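Local coordinates for protein 4-hydroxy-3-methylbut-2-enyl diphosphate reductase (Aquifex aeolicus, PDB 3DNF) that catalyses the last step of the non-mevalonate isoprenoid pathway, using an iron-sulfur cluster to reduce HMBPP to isopentenyl and dimethylallyl diphosphate, at residues 26-39 with 56-70. Numbering follows the deposited sequence.
Sequences SLKESQGKVYTLGP and FPSQGEEFKEGDTVI
Tyr35 and Phe63 meet in a T-shaped pair, the edge of Phe63 turned to the face of Tyr35 with the ring planes 71° apart and the centroids separated by 5.7 Å. Leu37 CD2 extends this apolar patch, lying 3.6 Å from Phe63 CE2 and also touching Val69. Across the sheet, Val34 CG1 packs on Ile70 CD1, beside Thr36 CG2. Between these two layers runs strand 34-36, flanked by 55-57 and 68-71 in a parallel sheet. Its backbone alternates partners: Tyr35 N binds Thr68 O and Tyr35 O takes Ile70 N, whereas Val34 O receives Phe56 N in a nearly straight bond (176°) and Thr36 N turns to Phe56 O. With CG anti to its carbonyl carbon (chi1 -68°), Tyr35 sends its ring along Phe63 CB to Glu62 CG, and a water links its OH to Asp67 OD2. Losing the ring to an alanine here is likely to leave the Phe63 edge without its aromatic face and Asp67 without this water-mediated partner. Farther out, extended Lys33 crosses the Phe56 ring, NZ standing 4.0 Å from the centroid almost on the ring normal, a cation-pi contact. Asp67 OD1 accepts Lys33 N at 2.9 Å from above the carboxylate plane, while OD2 takes Lys64 N within a type II turn. At the opposite end, Ser58 OG accepts Gly38 N at 3.1 Å. Strand 34-36 is thus held by main-chain bonds to both 55-57, its partner across helix 44-53 in a beta-alpha-beta unit, and 68-71, and the carboxylate of Asp67, gripped by two backbone N-H groups and a water, probably has its negative charge partly offset where the turn enters strand 68-71.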
ATOM      1  N   SER B  26     -21.559 -31.370  17.907  1.00 30.03           N
ATOM      2  CA  SER B  26     -21.452 -32.568  17.014  1.00 29.71           C
ATOM      3  C   SER B  26     -21.611 -33.887  17.741  1.00 29.51           C
ATOM      4  O   SER B  26     -21.954 -34.895  17.128  1.00 29.47           O
ATOM      5  CB  SER B  26     -20.150 -32.614  16.215  1.00 29.87           C
ATOM      6  OG  SER B  26     -19.004 -32.854  17.030  1.00 30.22           O
ATOM      7  N   LEU B  27     -21.390 -33.893  19.057  1.00 28.86           N
ATOM      8  CA  LEU B  27     -21.582 -35.114  19.856  1.00 28.04           C
ATOM      9  C   LEU B  27     -23.036 -35.612  19.751  1.00 28.60           C
ATOM     10  O   LEU B  27     -23.241 -36.795  19.834  1.00 29.41           O
ATOM     11  CB  LEU B  27     -21.238 -34.830  21.312  1.00 28.21           C
ATOM     12  CG  LEU B  27     -19.722 -34.646  21.541  1.00 26.52           C
ATOM     13  CD1 LEU B  27     -19.615 -33.991  22.957  1.00 31.36           C
ATOM     14  CD2 LEU B  27     -19.046 -35.978  21.541  1.00 25.30           C
ATOM     15  N   LYS B  28     -24.002 -34.702  19.579  1.00 29.48           N
ATOM     16  CA  LYS B  28     -25.422 -35.003  19.558  1.00 30.66           C
ATOM     17  C   LYS B  28     -25.903 -35.543  18.224  1.00 30.85           C
ATOM     18  O   LYS B  28     -27.059 -35.908  18.093  1.00 28.82           O
ATOM     19  CB  LYS B  28     -26.252 -33.779  19.969  1.00 30.85           C
ATOM     20  CG  LYS B  28     -26.205 -33.491  21.472  1.00 31.39           C
ATOM     21  CD  LYS B  28     -26.711 -32.103  21.830  1.00 32.41           C
ATOM     22  CE  LYS B  28     -26.810 -31.951  23.350  1.00 37.51           C
ATOM     23  NZ  LYS B  28     -27.062 -30.517  23.679  1.00 39.45           N
ATOM     24  N   GLU B  29     -25.025 -35.599  17.230  1.00 31.66           N
ATOM     25  CA  GLU B  29     -25.395 -36.097  15.887  1.00 34.38           C
ATOM     26  C   GLU B  29     -24.405 -37.157  15.398  1.00 33.54           C
ATOM     27  O   GLU B  29     -24.544 -37.691  14.292  1.00 33.98           O
ATOM     28  CB  GLU B  29     -25.442 -34.932  14.865  1.00 34.22           C
ATOM     29  CG  GLU B  29     -24.100 -34.182  14.755  1.00 38.38           C
ATOM     30  CD  GLU B  29     -24.024 -33.059  13.676  1.00 41.76           C
ATOM     31  OE1 GLU B  29     -24.427 -33.306  12.511  1.00 46.37           O
ATOM     32  OE2 GLU B  29     -23.487 -31.945  14.003  1.00 48.60           O
ATOM     33  N   SER B  30     -23.397 -37.466  16.210  1.00 32.29           N
ATOM     34  CA  SER B  30     -22.355 -38.392  15.813  1.00 31.79           C
ATOM     35  C   SER B  30     -22.525 -39.821  16.316  1.00 31.58           C
ATOM     36  O   SER B  30     -22.381 -40.112  17.519  1.00 32.29           O
ATOM     37  CB  SER B  30     -20.989 -37.844  16.258  1.00 30.68           C
ATOM     38  OG  SER B  30     -20.708 -36.649  15.528  1.00 35.26           O
ATOM     39  N   GLN B  31     -22.787 -40.736  15.386  1.00 31.18           N
ATOM     40  CA  GLN B  31     -22.850 -42.143  15.730  0.70 32.19           C
ATOM     41  C   GLN B  31     -21.488 -42.752  16.013  1.00 31.85           C
ATOM     42  O   GLN B  31     -21.372 -43.729  16.753  1.00 31.73           O
ATOM     43  CB  GLN B  31     -23.546 -42.923  14.622  0.70 32.22           C
ATOM     44  CG  GLN B  31     -23.902 -44.328  15.034  0.70 36.21           C
ATOM     45  CD  GLN B  31     -24.905 -44.968  14.103  0.70 38.30           C
ATOM     46  OE1 GLN B  31     -26.101 -45.029  14.405  0.70 38.68           O
ATOM     47  NE2 GLN B  31     -24.426 -45.454  12.961  0.70 38.77           N
ATOM     48  N   GLY B  32     -20.442 -42.163  15.419  1.00 30.61           N
ATOM     49  CA  GLY B  32     -19.088 -42.677  15.546  1.00 30.51           C
ATOM     50  C   GLY B  32     -18.297 -41.833  16.508  1.00 30.59           C
ATOM     51  O   GLY B  32     -18.876 -40.970  17.209  1.00 31.60           O
ATOM     52  N   LYS B  33     -16.980 -42.033  16.530  1.00 31.18           N
ATOM     53  CA  LYS B  33     -16.133 -41.280  17.454  1.00 31.46           C
ATOM     54  C   LYS B  33     -15.882 -39.861  16.899  1.00 31.33           C
ATOM     55  O   LYS B  33     -15.656 -39.717  15.689  1.00 30.47           O
ATOM     56  CB  LYS B  33     -14.824 -42.013  17.645  1.00 31.96           C
ATOM     57  CG  LYS B  33     -13.832 -41.349  18.589  1.00 33.59           C
ATOM     58  CD  LYS B  33     -12.867 -42.382  19.141  1.00 35.47           C
ATOM     59  CE  LYS B  33     -11.736 -41.719  19.922  1.00 38.82           C
ATOM     60  NZ  LYS B  33     -10.958 -42.705  20.709  1.00 41.44           N
ATOM     61  N   VAL B  34     -15.923 -38.859  17.782  1.00 29.70           N
ATOM     62  CA  VAL B  34     -15.706 -37.436  17.387  1.00 28.96           C
ATOM     63  C   VAL B  34     -14.260 -36.968  17.579  1.00 28.77           C
ATOM     64  O   VAL B  34     -13.708 -36.987  18.700  1.00 28.79           O
ATOM     65  CB  VAL B  34     -16.682 -36.462  18.141  1.00 29.73           C
ATOM     66  CG1 VAL B  34     -16.408 -34.998  17.692  1.00 29.68           C
ATOM     67  CG2 VAL B  34     -18.173 -36.879  17.902  1.00 32.94           C
ATOM     68  N   TYR B  35     -13.687 -36.472  16.472  1.00 28.38           N
ATOM     69  CA  TYR B  35     -12.306 -35.960  16.490  1.00 28.01           C
ATOM     70  C   TYR B  35     -12.317 -34.535  15.975  1.00 29.00           C
ATOM     71  O   TYR B  35     -13.100 -34.177  15.098  1.00 28.08           O
ATOM     72  CB  TYR B  35     -11.433 -36.730  15.524  1.00 27.38           C
ATOM     73  CG  TYR B  35     -11.173 -38.158  15.882  1.00 29.15           C
ATOM     74  CD1 TYR B  35     -10.057 -38.508  16.597  1.00 29.01           C
ATOM     75  CD2 TYR B  35     -12.041 -39.164  15.437  1.00 26.46           C
ATOM     76  CE1 TYR B  35      -9.780 -39.853  16.901  1.00 29.14           C
ATOM     77  CE2 TYR B  35     -11.791 -40.476  15.736  1.00 25.10           C
ATOM     78  CZ  TYR B  35     -10.671 -40.831  16.459  1.00 29.62           C
ATOM     79  OH  TYR B  35     -10.380 -42.141  16.752  1.00 31.81           O
ATOM     80  N   THR B  36     -11.382 -33.749  16.523  1.00 28.41           N
ATOM     81  CA  THR B  36     -10.966 -32.510  15.895  1.00 30.21           C
ATOM     82  C   THR B  36      -9.732 -32.898  15.115  1.00 29.88           C
ATOM     83  O   THR B  36      -9.005 -33.858  15.451  1.00 28.93           O
ATOM     84  CB  THR B  36     -10.666 -31.356  16.951  1.00 28.92           C
ATOM     85  OG1 THR B  36      -9.644 -31.756  17.873  1.00 33.67           O
ATOM     86  CG2 THR B  36     -11.957 -30.940  17.708  1.00 29.85           C
ATOM     87  N   LEU B  37      -9.544 -32.224  13.999  1.00 32.69           N
ATOM     88  CA  LEU B  37      -8.371 -32.501  13.183  0.50 33.15           C
ATOM     89  C   LEU B  37      -7.174 -31.756  13.762  1.00 33.40           C
ATOM     90  O   LEU B  37      -6.938 -30.579  13.425  1.00 34.34           O
ATOM     91  CB  LEU B  37      -8.632 -32.060  11.749  0.50 33.97           C
ATOM     92  CG  LEU B  37      -9.535 -32.914  10.882  0.50 35.01           C
ATOM     93  CD1 LEU B  37      -9.711 -32.204   9.519  0.50 35.69           C
ATOM     94  CD2 LEU B  37      -8.899 -34.302  10.703  0.50 35.71           C
ATOM     95  N   GLY B  38      -6.452 -32.440  14.631  1.00 33.12           N
ATOM     96  CA  GLY B  38      -5.413 -31.862  15.495  1.00 33.34           C
ATOM     97  C   GLY B  38      -6.104 -31.236  16.712  1.00 34.28           C
ATOM     98  O   GLY B  38      -7.337 -31.120  16.732  1.00 32.33           O
ATOM     99  N   PRO B  39      -5.326 -30.794  17.704  1.00 33.14           N
ATOM    100  CA  PRO B  39      -5.920 -30.152  18.894  1.00 34.59           C
ATOM    101  C   PRO B  39      -6.617 -28.853  18.500  1.00 34.62           C
ATOM    102  O   PRO B  39      -6.103 -28.074  17.690  1.00 35.10           O
ATOM    103  CB  PRO B  39      -4.712 -29.878  19.779  1.00 34.68           C
ATOM    104  CG  PRO B  39      -3.598 -29.730  18.819  1.00 35.75           C
ATOM    105  CD  PRO B  39      -3.855 -30.786  17.786  1.00 34.64           C
ATOM    106  N   PHE B  56     -12.047 -35.762  20.662  1.00 31.53           N
ATOM    107  CA  PHE B  56     -10.647 -36.186  20.739  1.00 31.70           C
ATOM    108  C   PHE B  56      -9.811 -35.487  19.710  1.00 31.18           C
ATOM    109  O   PHE B  56     -10.216 -35.354  18.586  1.00 31.25           O
ATOM    110  CB  PHE B  56     -10.543 -37.696  20.506  1.00 31.96           C
ATOM    111  CG  PHE B  56     -11.295 -38.525  21.543  1.00 33.86           C
ATOM    112  CD1 PHE B  56     -10.656 -38.905  22.709  1.00 36.22           C
ATOM    113  CD2 PHE B  56     -12.645 -38.856  21.377  1.00 33.67           C
ATOM    114  CE1 PHE B  56     -11.299 -39.653  23.678  1.00 35.12           C
ATOM    115  CE2 PHE B  56     -13.301 -39.609  22.345  1.00 34.38           C
ATOM    116  CZ  PHE B  56     -12.622 -40.012  23.498  1.00 34.97           C
ATOM    117  N   PRO B  57      -8.612 -35.037  20.118  1.00 30.22           N
ATOM    118  CA  PRO B  57      -7.675 -34.416  19.206  1.00 30.96           C
ATOM    119  C   PRO B  57      -7.009 -35.509  18.368  1.00 29.87           C
ATOM    120  O   PRO B  57      -6.292 -36.358  18.909  1.00 32.40           O
ATOM    121  CB  PRO B  57      -6.672 -33.776  20.147  1.00 30.54           C
ATOM    122  CG  PRO B  57      -6.710 -34.571  21.368  1.00 30.65           C
ATOM    123  CD  PRO B  57      -8.108 -35.082  21.507  1.00 31.30           C
ATOM    124  N   SER B  58      -7.255 -35.496  17.067  1.00 31.62           N
ATOM    125  CA  SER B  58      -6.614 -36.503  16.214  1.00 32.26           C
ATOM    126  C   SER B  58      -5.086 -36.413  16.232  1.00 33.45           C
ATOM    127  O   SER B  58      -4.536 -35.321  16.348  1.00 34.57           O
ATOM    128  CB  SER B  58      -7.199 -36.513  14.819  1.00 33.50           C
ATOM    129  OG  SER B  58      -6.741 -35.423  14.049  1.00 30.80           O
ATOM    130  N   GLN B  59      -4.409 -37.556  16.126  1.00 34.59           N
ATOM    131  CA  GLN B  59      -2.946 -37.574  16.159  1.00 34.94           C
ATOM    132  C   GLN B  59      -2.343 -37.918  14.789  1.00 35.03           C
ATOM    133  O   GLN B  59      -1.179 -37.624  14.544  1.00 35.65           O
ATOM    134  CB  GLN B  59      -2.419 -38.491  17.274  1.00 37.20           C
ATOM    135  CG  GLN B  59      -2.392 -39.974  16.998  1.00 38.75           C
ATOM    136  CD  GLN B  59      -1.574 -40.773  18.047  1.00 38.49           C
ATOM    137  OE1 GLN B  59      -0.346 -40.803  18.017  1.00 46.70           O
ATOM    138  NE2 GLN B  59      -2.261 -41.396  18.961  1.00 44.25           N
ATOM    139  N   GLY B  60      -3.137 -38.556  13.926  1.00 32.86           N
ATOM    140  CA  GLY B  60      -2.638 -39.030  12.621  1.00 32.94           C
ATOM    141  C   GLY B  60      -3.847 -39.215  11.707  1.00 31.49           C
ATOM    142  O   GLY B  60      -4.579 -38.270  11.403  1.00 32.08           O
ATOM    143  N   GLU B  61      -4.033 -40.452  11.258  1.00 31.35           N
ATOM    144  CA  GLU B  61      -5.112 -40.768  10.346  1.00 31.98           C
ATOM    145  C   GLU B  61      -5.909 -41.924  10.990  1.00 31.87           C
ATOM    146  O   GLU B  61      -6.362 -42.873  10.333  1.00 32.24           O
ATOM    147  CB  GLU B  61      -4.493 -41.090   8.971  1.00 32.62           C
ATOM    148  CG  GLU B  61      -5.444 -41.338   7.813  1.00 33.67           C
ATOM    149  CD  GLU B  61      -6.328 -40.170   7.403  1.00 32.95           C
ATOM    150  OE1 GLU B  61      -5.975 -38.972   7.436  1.00 35.05           O
ATOM    151  OE2 GLU B  61      -7.469 -40.466   7.007  1.00 35.24           O
ATOM    152  N   GLU B  62      -6.109 -41.837  12.309  1.00 30.73           N
ATOM    153  CA  GLU B  62      -6.715 -42.951  13.034  1.00 32.58           C
ATOM    154  C   GLU B  62      -8.243 -43.055  12.911  1.00 32.62           C
ATOM    155  O   GLU B  62      -8.796 -44.108  13.205  1.00 32.62           O
ATOM    156  CB  GLU B  62      -6.335 -42.930  14.527  1.00 33.45           C
ATOM    157  CG  GLU B  62      -6.913 -41.749  15.308  1.00 33.68           C
ATOM    158  CD  GLU B  62      -6.008 -40.516  15.348  1.00 34.18           C
ATOM    159  OE1 GLU B  62      -5.394 -40.150  14.315  1.00 32.99           O
ATOM    160  OE2 GLU B  62      -5.926 -39.919  16.435  1.00 34.94           O
ATOM    161  N   PHE B  63      -8.919 -41.968  12.533  1.00 32.19           N
ATOM    162  CA  PHE B  63     -10.390 -41.976  12.349  1.00 32.47           C
ATOM    163  C   PHE B  63     -10.802 -42.896  11.207  1.00 33.32           C
ATOM    164  O   PHE B  63     -10.057 -43.088  10.236  1.00 32.67           O
ATOM    165  CB  PHE B  63     -10.944 -40.546  12.178  1.00 32.51           C
ATOM    166  CG  PHE B  63      -9.963 -39.594  11.499  1.00 33.07           C
ATOM    167  CD1 PHE B  63      -9.765 -39.671  10.125  1.00 33.63           C
ATOM    168  CD2 PHE B  63      -9.239 -38.650  12.228  1.00 36.41           C
ATOM    169  CE1 PHE B  63      -8.871 -38.837   9.462  1.00 34.75           C
ATOM    170  CE2 PHE B  63      -8.335 -37.781  11.561  1.00 34.07           C
ATOM    171  CZ  PHE B  63      -8.155 -37.899  10.178  1.00 34.37           C
ATOM    172  N   LYS B  64     -11.976 -43.497  11.353  1.00 33.63           N
ATOM    173  CA  LYS B  64     -12.454 -44.501  10.420  1.00 33.83           C
ATOM    174  C   LYS B  64     -13.816 -44.136   9.850  1.00 33.64           C
ATOM    175  O   LYS B  64     -14.502 -43.259  10.359  1.00 32.48           O
ATOM    176  CB  LYS B  64     -12.494 -45.883  11.087  1.00 34.11           C
ATOM    177  CG  LYS B  64     -13.644 -46.095  12.055  1.00 34.69           C
ATOM    178  CD  LYS B  64     -13.264 -47.209  13.016  1.00 41.62           C
ATOM    179  CE  LYS B  64     -14.394 -48.144  13.438  1.00 42.43           C
ATOM    180  NZ  LYS B  64     -15.752 -47.656  13.766  1.00 42.74           N
ATOM    181  N   GLU B  65     -14.230 -44.854   8.810  1.00 33.12           N
ATOM    182  CA  GLU B  65     -15.522 -44.584   8.185  1.00 33.31           C
ATOM    183  C   GLU B  65     -16.576 -44.429   9.285  1.00 30.74           C
ATOM    184  O   GLU B  65     -16.671 -45.253  10.213  1.00 31.19           O
ATOM    185  CB  GLU B  65     -15.923 -45.724   7.249  1.00 33.54           C
ATOM    186  CG  GLU B  65     -17.220 -45.474   6.507  1.00 35.41           C
ATOM    187  CD  GLU B  65     -17.683 -46.678   5.696  1.00 36.83           C
ATOM    188  OE1 GLU B  65     -17.422 -47.832   6.095  1.00 42.48           O
ATOM    189  OE2 GLU B  65     -18.330 -46.455   4.660  1.00 41.04           O
ATOM    190  N   GLY B  66     -17.378 -43.390   9.152  1.00 29.66           N
ATOM    191  CA  GLY B  66     -18.479 -43.175  10.100  1.00 29.57           C
ATOM    192  C   GLY B  66     -18.118 -42.308  11.271  1.00 30.81           C
ATOM    193  O   GLY B  66     -19.024 -41.847  11.995  1.00 31.22           O
ATOM    194  N   ASP B  67     -16.816 -42.094  11.487  1.00 30.10           N
ATOM    195  CA  ASP B  67     -16.379 -41.143  12.521  1.00 30.34           C
ATOM    196  C   ASP B  67     -16.611 -39.671  12.100  1.00 29.51           C
ATOM    197  O   ASP B  67     -16.803 -39.377  10.926  1.00 30.54           O
ATOM    198  CB  ASP B  67     -14.898 -41.333  12.948  1.00 29.61           C
ATOM    199  CG  ASP B  67     -14.657 -42.624  13.745  1.00 31.30           C
ATOM    200  OD1 ASP B  67     -15.634 -43.253  14.265  1.00 31.11           O
ATOM    201  OD2 ASP B  67     -13.471 -43.010  13.859  1.00 31.26           O
ATOM    202  N   THR B  68     -16.609 -38.767  13.069  1.00 28.60           N
ATOM    203  CA  THR B  68     -16.819 -37.336  12.772  1.00 28.47           C
ATOM    204  C   THR B  68     -15.454 -36.665  12.872  1.00 28.29           C
ATOM    205  O   THR B  68     -14.679 -36.957  13.784  1.00 30.09           O
ATOM    206  CB  THR B  68     -17.771 -36.679  13.795  1.00 28.60           C
ATOM    207  OG1 THR B  68     -19.083 -37.205  13.606  1.00 30.14           O
ATOM    208  CG2 THR B  68     -17.819 -35.118  13.609  1.00 28.63           C
ATOM    209  N   VAL B  69     -15.115 -35.839  11.879  1.00 29.95           N
ATOM    210  CA  VAL B  69     -13.909 -35.015  12.024  0.60 27.87           C
ATOM    211  C   VAL B  69     -14.279 -33.545  11.872  1.00 29.30           C
ATOM    212  O   VAL B  69     -15.087 -33.157  11.025  1.00 29.59           O
ATOM    213  CB  VAL B  69     -12.770 -35.386  11.026  0.60 28.03           C
ATOM    214  CG1 VAL B  69     -12.156 -36.759  11.371  0.60 26.55           C
ATOM    215  CG2 VAL B  69     -13.331 -35.352   9.641  0.60 27.17           C
ATOM    216  N   ILE B  70     -13.715 -32.737  12.777  1.00 28.99           N
ATOM    217  CA  ILE B  70     -13.959 -31.282  12.827  1.00 30.08           C
ATOM    218  C   ILE B  70     -12.766 -30.490  12.302  1.00 30.62           C
ATOM    219  O   ILE B  70     -11.629 -30.555  12.853  1.00 30.84           O
ATOM    220  CB  ILE B  70     -14.373 -30.820  14.241  1.00 30.27           C
ATOM    221  CG1 ILE B  70     -15.629 -31.612  14.699  1.00 31.06           C
ATOM    222  CG2 ILE B  70     -14.643 -29.290  14.270  1.00 30.92           C
ATOM    223  CD1 ILE B  70     -15.656 -31.859  16.185  1.00 36.67           C
TER
HETATM  224  O   HOH W   1     -19.895 -39.902  13.601  1.00 23.10           O
HETATM  225  O   HOH W   2     -12.010 -44.107  15.608  1.00 26.91           O